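Local atomic coordinates of paraflagellar rod component (Trypanosoma brucei, PDB entry 2Q0X), a protein that is of unknown function but adopts the alpha/beta-hydrolase fold and is probably a component of the trypanosome paraflagellar rod. Residues G250-D253 and R259-V262; N206-I209 and V215-R218; L121-L126 and P198-A203. All coordinates share one frame; numbering follows the deposited sequence.

Contact 1 (G250-D253 and R259-V262); sequences GVRD and RVTV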
ATOM      1  N   GLY A 250     -14.464 -32.466   8.452  1.00 26.95           N
ATOM      2  CA  GLY A 250     -15.352 -31.395   8.008  1.00 26.98           C
ATOM      3  C   GLY A 250     -14.970 -30.816   6.666  1.00 27.45           C
ATOM      4  O   GLY A 250     -15.829 -30.561   5.813  1.00 28.28           O
ATOM      5  N   VAL A 251     -13.678 -30.602   6.464  1.00 27.50           N
ATOM      6  CA  VAL A 251     -13.195 -30.066   5.217  1.00 27.56           C
ATOM      7  C   VAL A 251     -13.382 -31.074   4.078  1.00 27.70           C
ATOM      8  O   VAL A 251     -13.875 -30.704   3.022  1.00 28.18           O
ATOM      9  CB  VAL A 251     -11.705 -29.548   5.333  1.00 27.86           C
ATOM     10  CG1 VAL A 251     -11.190 -29.135   3.972  1.00 27.64           C
ATOM     11  CG2 VAL A 251     -11.602 -28.361   6.342  1.00 27.24           C
ATOM     12  N   ARG A 252     -13.037 -32.340   4.294  1.00 27.70           N
ATOM     13  CA  ARG A 252     -13.200 -33.377   3.264  1.00 27.76           C
ATOM     14  C   ARG A 252     -14.633 -33.639   2.829  1.00 27.63           C
ATOM     15  O   ARG A 252     -14.902 -33.943   1.647  1.00 27.13           O
ATOM     16  CB  ARG A 252     -12.636 -34.699   3.746  1.00 27.87           C
ATOM     17  CG  ARG A 252     -11.135 -34.730   3.814  1.00 29.22           C
ATOM     18  CD  ARG A 252     -10.698 -36.109   4.265  1.00 30.75           C
ATOM     19  NE  ARG A 252      -9.246 -36.294   4.241  1.00 31.06           N
ATOM     20  CZ  ARG A 252      -8.617 -37.359   4.737  1.00 31.76           C
ATOM     21  NH1 ARG A 252      -9.301 -38.346   5.315  1.00 31.83           N
ATOM     22  NH2 ARG A 252      -7.291 -37.435   4.667  1.00 32.48           N
ATOM     23  N   ASP A 253     -15.548 -33.565   3.796  1.00 27.28           N
ATOM     24  CA  ASP A 253     -16.947 -33.882   3.548  1.00 26.93           C
ATOM     25  C   ASP A 253     -17.751 -32.714   2.983  1.00 26.97           C
ATOM     26  O   ASP A 253     -18.854 -32.919   2.456  1.00 26.64           O
ATOM     27  CB  ASP A 253     -17.603 -34.368   4.841  1.00 26.80           C
ATOM     28  CG  ASP A 253     -17.130 -35.746   5.260  1.00 25.90           C
ATOM     29  OD1 ASP A 253     -16.247 -36.315   4.595  1.00 26.22           O
ATOM     30  OD2 ASP A 253     -17.637 -36.251   6.277  1.00 23.99           O
ATOM     31  N   ARG A 259     -10.542 -33.006  -3.611  1.00 34.94           N
ATOM     32  CA  ARG A 259      -9.089 -32.949  -3.564  1.00 34.58           C
ATOM     33  C   ARG A 259      -8.627 -31.821  -2.655  1.00 34.20           C
ATOM     34  O   ARG A 259      -8.186 -30.766  -3.096  1.00 34.14           O
ATOM     35  CB  ARG A 259      -8.526 -32.876  -4.977  1.00 34.68           C
ATOM     36  CG  ARG A 259      -8.960 -34.108  -5.784  1.00 35.54           C
ATOM     37  CD  ARG A 259      -8.102 -34.415  -6.965  1.00 36.99           C
ATOM     38  NE  ARG A 259      -6.681 -34.425  -6.636  1.00 38.19           N
ATOM     39  CZ  ARG A 259      -6.041 -35.409  -6.004  1.00 38.76           C
ATOM     40  NH1 ARG A 259      -6.671 -36.523  -5.642  1.00 39.21           N
ATOM     41  NH2 ARG A 259      -4.734 -35.281  -5.764  1.00 38.57           N
ATOM     42  N   VAL A 260      -8.781 -32.057  -1.363  1.00 33.68           N
ATOM     43  CA  VAL A 260      -8.417 -31.078  -0.367  1.00 33.45           C
ATOM     44  C   VAL A 260      -7.292 -31.653   0.500  1.00 33.00           C
ATOM     45  O   VAL A 260      -7.319 -32.815   0.876  1.00 32.92           O
ATOM     46  CB  VAL A 260      -9.643 -30.564   0.461  1.00 33.33           C
ATOM     47  CG1 VAL A 260     -10.470 -31.664   0.962  1.00 33.59           C
ATOM     48  CG2 VAL A 260      -9.176 -29.682   1.634  1.00 33.97           C
ATOM     49  N   THR A 261      -6.280 -30.831   0.747  1.00 32.62           N
ATOM     50  CA  THR A 261      -5.143 -31.181   1.599  1.00 32.29           C
ATOM     51  C   THR A 261      -5.150 -30.209   2.765  1.00 32.05           C
ATOM     52  O   THR A 261      -5.312 -29.008   2.563  1.00 31.80           O
ATOM     53  CB  THR A 261      -3.821 -31.049   0.838  1.00 32.28           C
ATOM     54  OG1 THR A 261      -3.822 -31.952  -0.276  1.00 31.69           O
ATOM     55  CG2 THR A 261      -2.620 -31.343   1.750  1.00 32.80           C
ATOM     56  N   VAL A 262      -5.019 -30.736   3.981  1.00 31.71           N
ATOM     57  CA  VAL A 262      -4.966 -29.907   5.177  1.00 31.71           C
ATOM     58  C   VAL A 262      -3.626 -30.157   5.849  1.00 31.78           C
ATOM     59  O   VAL A 262      -3.356 -31.265   6.306  1.00 31.20           O
ATOM     60  CB  VAL A 262      -6.126 -30.200   6.154  1.00 31.72           C
ATOM     61  CG1 VAL A 262      -6.029 -29.297   7.372  1.00 30.74           C
ATOM     62  CG2 VAL A 262      -7.497 -30.031   5.443  1.00 31.18           C
TER
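Val251 of helix 241-254 faces Val260 and Val262 of strand 260-264, and every contact between the two segments is apolar. CG1 of Val251 carries most of it: the torsion that sets this methyl anti to the backbone N (chi1 174°) sends it against the strand, where it lies across the branched end of Val260. Val251 CG1 stands 4.0 Å from Val260 CG1; the modelled approach to the other methyl is too short to be reliable. The same Val251 methyl also meets Val262 CG2 at 4.1 Å, so one helix methyl touches two valines of the strand.

The second group involves Arg252. Val260 CG1 comes within 4.0 Å of Arg252 CA and 4.2 Å of Arg252 CG, the one atom of the arginine side chain that comes near.

Val251 also packs on Leu229 and on Val204 and Cys208 of helix 200-209, while backbone hydrogen bonds of Arg259 and Thr261 with Leu227, and of Thr261 with Leu229, join the segment to strand 227-232. Helix 241-254 thus covers the edge of the central sheet as the connection of a parallel beta-alpha-beta crossover, the repeating unit of the alpha/beta-hydrolase core.

Contact 2 (N206-I209 and V215-R218); sequences NPCI and VLRR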
ATOM      1  N   ASN A 206     -13.609 -22.700  13.411  1.00 37.85           N
ATOM      2  CA  ASN A 206     -14.815 -22.599  14.235  1.00 38.08           C
ATOM      3  C   ASN A 206     -15.949 -23.530  13.806  1.00 38.08           C
ATOM      4  O   ASN A 206     -16.395 -24.347  14.606  1.00 38.16           O
ATOM      5  CB  ASN A 206     -15.277 -21.128  14.319  1.00 38.19           C
ATOM      6  CG  ASN A 206     -14.380 -20.286  15.215  1.00 38.36           C
ATOM      7  OD1 ASN A 206     -13.483 -20.805  15.897  1.00 38.49           O
ATOM      8  ND2 ASN A 206     -14.630 -18.980  15.241  1.00 39.46           N
ATOM      9  N   PRO A 207     -16.419 -23.430  12.549  1.00 38.26           N
ATOM     10  CA  PRO A 207     -17.514 -24.332  12.156  1.00 38.46           C
ATOM     11  C   PRO A 207     -17.185 -25.823  12.197  1.00 38.75           C
ATOM     12  O   PRO A 207     -18.066 -26.622  12.479  1.00 38.46           O
ATOM     13  CB  PRO A 207     -17.857 -23.880  10.732  1.00 38.43           C
ATOM     14  CG  PRO A 207     -16.667 -23.073  10.274  1.00 37.93           C
ATOM     15  CD  PRO A 207     -16.047 -22.503  11.466  1.00 38.23           C
ATOM     16  N   CYS A 208     -15.935 -26.201  11.924  1.00 39.15           N
ATOM     17  CA  CYS A 208     -15.559 -27.615  11.966  1.00 39.67           C
ATOM     18  C   CYS A 208     -15.549 -28.142  13.397  1.00 40.11           C
ATOM     19  O   CYS A 208     -16.102 -29.186  13.664  1.00 39.89           O
ATOM     20  CB  CYS A 208     -14.188 -27.864  11.337  1.00 39.65           C
ATOM     21  SG  CYS A 208     -14.165 -27.995   9.552  1.00 39.33           S
ATOM     22  N   ILE A 209     -14.896 -27.420  14.309  1.00 40.84           N
ATOM     23  CA  ILE A 209     -14.873 -27.810  15.735  1.00 41.16           C
ATOM     24  C   ILE A 209     -16.290 -27.816  16.348  1.00 41.34           C
ATOM     25  O   ILE A 209     -16.603 -28.656  17.205  1.00 41.48           O
ATOM     26  CB  ILE A 209     -13.954 -26.869  16.576  1.00 41.37           C
ATOM     27  CG1 ILE A 209     -12.503 -26.845  16.041  1.00 41.99           C
ATOM     28  CG2 ILE A 209     -13.972 -27.250  18.076  1.00 40.72           C
ATOM     29  CD1 ILE A 209     -11.850 -28.210  15.898  1.00 42.50           C
ATOM     30  N   VAL A 215     -22.589 -23.749   7.668  1.00 38.27           N
ATOM     31  CA  VAL A 215     -21.659 -22.653   7.418  1.00 37.60           C
ATOM     32  C   VAL A 215     -20.597 -23.060   6.397  1.00 37.00           C
ATOM     33  O   VAL A 215     -20.225 -22.262   5.541  1.00 36.55           O
ATOM     34  CB  VAL A 215     -20.957 -22.165   8.711  1.00 37.53           C
ATOM     35  CG1 VAL A 215     -19.938 -21.100   8.381  1.00 37.46           C
ATOM     36  CG2 VAL A 215     -21.979 -21.636   9.704  1.00 37.16           C
ATOM     37  N   LEU A 216     -20.138 -24.307   6.479  1.00 36.42           N
ATOM     38  CA  LEU A 216     -19.103 -24.796   5.585  1.00 36.15           C
ATOM     39  C   LEU A 216     -19.523 -24.773   4.113  1.00 35.96           C
ATOM     40  O   LEU A 216     -18.678 -24.610   3.239  1.00 35.62           O
ATOM     41  CB  LEU A 216     -18.651 -26.200   5.987  1.00 36.16           C
ATOM     42  CG  LEU A 216     -17.936 -26.387   7.328  1.00 35.62           C
ATOM     43  CD1 LEU A 216     -17.551 -27.861   7.439  1.00 35.00           C
ATOM     44  CD2 LEU A 216     -16.696 -25.453   7.489  1.00 35.01           C
ATOM     45  N   ARG A 217     -20.822 -24.910   3.843  1.00 36.15           N
ATOM     46  CA  ARG A 217     -21.329 -24.866   2.466  1.00 36.53           C
ATOM     47  C   ARG A 217     -21.068 -23.518   1.849  1.00 36.27           C
ATOM     48  O   ARG A 217     -20.832 -23.424   0.658  1.00 36.34           O
ATOM     49  CB  ARG A 217     -22.848 -25.132   2.396  1.00 36.95           C
ATOM     50  CG  ARG A 217     -23.289 -26.473   2.899  1.00 38.20           C
ATOM     51  CD  ARG A 217     -22.626 -27.636   2.128  1.00 39.94           C
ATOM     52  NE  ARG A 217     -23.250 -28.910   2.511  1.00 40.52           N
ATOM     53  CZ  ARG A 217     -22.847 -30.115   2.111  1.00 40.53           C
ATOM     54  NH1 ARG A 217     -21.844 -30.277   1.263  1.00 40.64           N
ATOM     55  NH2 ARG A 217     -23.498 -31.167   2.552  1.00 41.42           N
ATOM     56  N   ARG A 218     -21.158 -22.480   2.669  1.00 36.27           N
ATOM     57  CA  ARG A 218     -20.924 -21.108   2.244  1.00 36.63           C
ATOM     58  C   ARG A 218     -19.444 -20.749   2.093  1.00 35.65           C
ATOM     59  O   ARG A 218     -19.116 -19.785   1.414  1.00 36.01           O
ATOM     60  CB  ARG A 218     -21.582 -20.153   3.237  1.00 36.85           C
ATOM     61  CG  ARG A 218     -23.119 -20.200   3.218  1.00 37.87           C
ATOM     62  CD  ARG A 218     -23.706 -19.501   4.437  1.00 39.02           C
ATOM     63  NE  ARG A 218     -24.196 -20.432   5.475  1.00 41.94           N
ATOM     64  CZ  ARG A 218     -24.740 -20.050   6.638  1.00 42.97           C
ATOM     65  NH1 ARG A 218     -24.861 -18.755   6.937  1.00 44.29           N
ATOM     66  NH2 ARG A 218     -25.161 -20.961   7.521  1.00 42.49           N
TER
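Two consecutive helices, 200-209 and the short, weakly bonded 213-218, come together here through Pro207 and Cys208 on the first and Val215 and Leu216 on the second. A short connection joins them, and the interface is buried and wholly apolar, with no hydrogen bond across it.

Leu216 is the central side chain. Its CG stands anti to the carbonyl carbon (chi1 -66°) and the chain beyond is extended, which brings both methyls to the opposing helix even though the side chain does not start out aimed at it. CD2 approaches the CB-CG edge of the proline ring obliquely, 3.7 Å from Pro207 CG and 3.8 Å from Pro207 CB. The other methyl, Leu216 CD1, is 4.0 Å from Cys208 SG, and that sulfur is 4.1 Å from Leu216 CD2 as well, so the thiol sits against the forked end of the leucine.

Pro207 has no N-H to give to the preceding turn, and helix 200-209 is kinked at this point. In this pairing of consecutive helices the ring serves as an apolar surface on the side facing helix 213-218, and its CB takes a second neighbour there, Val215. The contact is made at the branch point, Val215 CB to Pro207 CB at 4.1 Å, and Val215 CG1 is 4.2 Å from the same Pro207 CB.

Beyond the pair, Val215 also rests on Phe197, and Leu216 reaches His254 of helix 241-254. Arg218, which is exposed, forms a salt bridge through NH2 with Asp214.

Contact 3 (L121-L126 and P198-A203); sequences LVFELL and PTLQEA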
ATOM      1  N   LEU A 121     -11.573 -12.657   0.727  1.00 26.00           N
ATOM      2  CA  LEU A 121     -11.785 -12.296  -0.657  1.00 26.12           C
ATOM      3  C   LEU A 121     -11.896 -13.532  -1.540  1.00 26.50           C
ATOM      4  O   LEU A 121     -12.637 -13.531  -2.505  1.00 26.12           O
ATOM      5  CB  LEU A 121     -10.661 -11.382  -1.151  1.00 26.14           C
ATOM      6  CG  LEU A 121     -10.385 -10.119  -0.315  1.00 25.75           C
ATOM      7  CD1 LEU A 121      -9.494  -9.168  -1.112  1.00 25.67           C
ATOM      8  CD2 LEU A 121     -11.670  -9.429   0.129  1.00 25.56           C
ATOM      9  N   VAL A 122     -11.158 -14.587  -1.207  1.00 26.99           N
ATOM     10  CA  VAL A 122     -11.137 -15.766  -2.035  1.00 27.55           C
ATOM     11  C   VAL A 122     -12.496 -16.467  -2.016  1.00 28.04           C
ATOM     12  O   VAL A 122     -12.956 -16.899  -3.067  1.00 27.72           O
ATOM     13  CB  VAL A 122      -9.974 -16.718  -1.657  1.00 27.72           C
ATOM     14  CG1 VAL A 122     -10.109 -18.090  -2.360  1.00 26.79           C
ATOM     15  CG2 VAL A 122      -8.635 -16.070  -2.002  1.00 27.43           C
ATOM     16  N   PHE A 123     -13.145 -16.557  -0.846  1.00 28.40           N
ATOM     17  CA  PHE A 123     -14.436 -17.240  -0.755  1.00 28.85           C
ATOM     18  C   PHE A 123     -15.496 -16.494  -1.553  1.00 29.76           C
ATOM     19  O   PHE A 123     -16.287 -17.110  -2.283  1.00 29.72           O
ATOM     20  CB  PHE A 123     -14.885 -17.455   0.700  1.00 28.56           C
ATOM     21  CG  PHE A 123     -14.077 -18.501   1.434  1.00 28.36           C
ATOM     22  CD1 PHE A 123     -14.197 -19.843   1.101  1.00 26.93           C
ATOM     23  CD2 PHE A 123     -13.178 -18.139   2.441  1.00 27.36           C
ATOM     24  CE1 PHE A 123     -13.458 -20.809   1.763  1.00 27.20           C
ATOM     25  CE2 PHE A 123     -12.437 -19.104   3.106  1.00 27.46           C
ATOM     26  CZ  PHE A 123     -12.579 -20.438   2.771  1.00 27.69           C
ATOM     27  N   GLU A 124     -15.472 -15.167  -1.429  1.00 30.68           N
ATOM     28  CA  GLU A 124     -16.326 -14.267  -2.200  1.00 31.34           C
ATOM     29  C   GLU A 124     -16.062 -14.361  -3.707  1.00 31.90           C
ATOM     30  O   GLU A 124     -17.002 -14.447  -4.511  1.00 31.85           O
ATOM     31  CB  GLU A 124     -16.105 -12.839  -1.701  1.00 31.46           C
ATOM     32  CG  GLU A 124     -17.014 -11.811  -2.292  1.00 32.43           C
ATOM     33  CD  GLU A 124     -18.475 -12.052  -1.983  1.00 33.82           C
ATOM     34  OE1 GLU A 124     -18.800 -12.600  -0.889  1.00 34.65           O
ATOM     35  OE2 GLU A 124     -19.298 -11.674  -2.846  1.00 35.04           O
ATOM     36  N   LEU A 125     -14.784 -14.367  -4.081  1.00 32.59           N
ATOM     37  CA  LEU A 125     -14.373 -14.559  -5.472  1.00 33.25           C
ATOM     38  C   LEU A 125     -14.916 -15.855  -6.041  1.00 33.42           C
ATOM     39  O   LEU A 125     -15.558 -15.843  -7.066  1.00 33.56           O
ATOM     40  CB  LEU A 125     -12.838 -14.577  -5.629  1.00 33.37           C
ATOM     41  CG  LEU A 125     -12.149 -13.288  -6.091  1.00 33.72           C
ATOM     42  CD1 LEU A 125     -10.617 -13.449  -6.130  1.00 32.83           C
ATOM     43  CD2 LEU A 125     -12.665 -12.894  -7.426  1.00 33.19           C
ATOM     44  N   LEU A 126     -14.616 -16.961  -5.371  1.00 33.99           N
ATOM     45  CA  LEU A 126     -14.963 -18.302  -5.842  1.00 34.50           C
ATOM     46  C   LEU A 126     -16.467 -18.541  -6.054  1.00 34.72           C
ATOM     47  O   LEU A 126     -16.842 -19.351  -6.892  1.00 34.78           O
ATOM     48  CB  LEU A 126     -14.380 -19.369  -4.907  1.00 34.79           C
ATOM     49  CG  LEU A 126     -12.961 -19.824  -5.275  1.00 35.60           C
ATOM     50  CD1 LEU A 126     -12.045 -18.676  -5.510  1.00 35.79           C
ATOM     51  CD2 LEU A 126     -12.397 -20.669  -4.189  1.00 36.35           C
ATOM     52  N   PRO A 198     -13.797 -13.516   7.357  1.00 38.72           N
ATOM     53  CA  PRO A 198     -12.536 -12.793   7.370  1.00 38.59           C
ATOM     54  C   PRO A 198     -11.313 -13.676   7.254  1.00 38.37           C
ATOM     55  O   PRO A 198     -10.479 -13.403   6.433  1.00 37.99           O
ATOM     56  CB  PRO A 198     -12.571 -12.063   8.719  1.00 38.83           C
ATOM     57  CG  PRO A 198     -14.012 -11.820   8.946  1.00 38.65           C
ATOM     58  CD  PRO A 198     -14.685 -13.071   8.452  1.00 38.45           C
ATOM     59  N   THR A 199     -11.251 -14.760   8.030  1.00 38.50           N
ATOM     60  CA  THR A 199     -10.084 -15.649   8.052  1.00 38.02           C
ATOM     61  C   THR A 199     -10.539 -17.098   8.109  1.00 37.89           C
ATOM     62  O   THR A 199     -11.725 -17.384   8.171  1.00 37.92           O
ATOM     63  CB  THR A 199      -9.202 -15.364   9.290  1.00 38.00           C
ATOM     64  OG1 THR A 199      -9.962 -15.628  10.487  1.00 37.76           O
ATOM     65  CG2 THR A 199      -8.708 -13.888   9.280  1.00 37.22           C
ATOM     66  N   LEU A 200      -9.577 -18.008   8.075  1.00 37.74           N
ATOM     67  CA  LEU A 200      -9.834 -19.425   8.248  1.00 37.77           C
ATOM     68  C   LEU A 200     -10.405 -19.798   9.616  1.00 38.09           C
ATOM     69  O   LEU A 200     -10.991 -20.872   9.760  1.00 38.08           O
ATOM     70  CB  LEU A 200      -8.568 -20.212   7.984  1.00 37.54           C
ATOM     71  CG  LEU A 200      -8.121 -20.222   6.523  1.00 36.98           C
ATOM     72  CD1 LEU A 200      -7.028 -21.230   6.344  1.00 35.15           C
ATOM     73  CD2 LEU A 200      -9.266 -20.522   5.591  1.00 35.75           C
ATOM     74  N   GLN A 201     -10.226 -18.944  10.634  1.00 38.26           N
ATOM     75  CA  GLN A 201     -10.932 -19.157  11.902  1.00 38.27           C
ATOM     76  C   GLN A 201     -12.444 -19.267  11.670  1.00 38.48           C
ATOM     77  O   GLN A 201     -13.085 -20.231  12.093  1.00 38.45           O
ATOM     78  CB  GLN A 201     -10.635 -18.041  12.896  1.00 38.19           C
ATOM     79  CG  GLN A 201     -11.080 -18.319  14.335  1.00 37.89           C
ATOM     80  CD  GLN A 201     -10.187 -19.306  15.047  1.00 38.00           C
ATOM     81  OE1 GLN A 201      -9.013 -19.453  14.695  1.00 37.72           O
ATOM     82  NE2 GLN A 201     -10.734 -19.992  16.069  1.00 37.14           N
ATOM     83  N   GLU A 202     -13.018 -18.283  10.986  1.00 38.80           N
ATOM     84  CA  GLU A 202     -14.469 -18.272  10.744  1.00 38.86           C
ATOM     85  C   GLU A 202     -14.881 -19.247   9.628  1.00 38.62           C
ATOM     86  O   GLU A 202     -15.913 -19.910   9.726  1.00 38.33           O
ATOM     87  CB  GLU A 202     -14.935 -16.856  10.390  1.00 39.27           C
ATOM     88  CG  GLU A 202     -14.728 -15.833  11.526  1.00 39.97           C
ATOM     89  CD  GLU A 202     -13.499 -14.962  11.364  1.00 40.99           C
ATOM     90  OE1 GLU A 202     -12.500 -15.394  10.733  1.00 42.20           O
ATOM     91  OE2 GLU A 202     -13.527 -13.831  11.901  1.00 40.81           O
ATOM     92  N   ALA A 203     -14.055 -19.336   8.586  1.00 38.17           N
ATOM     93  CA  ALA A 203     -14.367 -20.157   7.410  1.00 37.82           C
ATOM     94  C   ALA A 203     -14.248 -21.668   7.669  1.00 37.81           C
ATOM     95  O   ALA A 203     -15.011 -22.440   7.113  1.00 36.97           O
ATOM     96  CB  ALA A 203     -13.494 -19.757   6.250  1.00 37.40           C
TER
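A single aromatic side chain, Phe123, makes the whole contact between helix 119-128 and the start of helix 200-209, whose backbones stay well apart: the closest CA pair, Phe123 and Ala203, is separated by 8.7 Å. The ring reaches across with its far end. Phe123 CE2 is 3.4 Å from the methyl carbon CB of Ala203, which approaches the ring obliquely and also lies 3.7 Å from Phe123 CZ. Leu200 CD2 comes to the ring edge, near its plane, 4.3 Å from Phe123 CE2. On the helix the ring carbon CG is held anti to the carbonyl carbon (chi1 -71°), which throws the ring toward Ala203; Leu140 of strand 135-143 is a further neighbour.

The receiving helix is fixed at its first turn by Thr199 and Glu202. Glu202 OE1 accepts from Thr199 OG1 at 2.6 Å, nearly along the carboxylate C-O bond, and from Thr199 N at 3.0 Å, from 43° out of the carboxylate plane. Tyr183 binds the other carboxylate oxygen, and Arg273 the threonine hydroxyl. Thr199 at the N-cap and Glu202 form a capping box, with the threonine hydroxyl taking a weak bond from Gln201 N, and it starts a helix packed against helix 119-128 of the alpha/beta-hydrolase core.

Along the chain contact 3 closes first, then contact 2, then contact 1, the three running in series. Helix 200-209 links the first two: its opening turn belongs to contact 3 and its last residues to contact 2, whose centres lie about 11 Å apart, and Asn206 N is probably hydrogen-bonded to Gln201 O, 2.8 Å away. Contacts 1 and 2, about 12 Å between centres, meet where Gly250 CA packs on Cys208 SG at 3.9 Å. Contacts 1 and 3 do not touch. Helix 200-209, with helix 213-218 beside it, spans from helix 119-128, near the chain's centre, to the outer beta-alpha-beta unit ending in edge strand 260-264, joining separate parts of one hydrolase-like core.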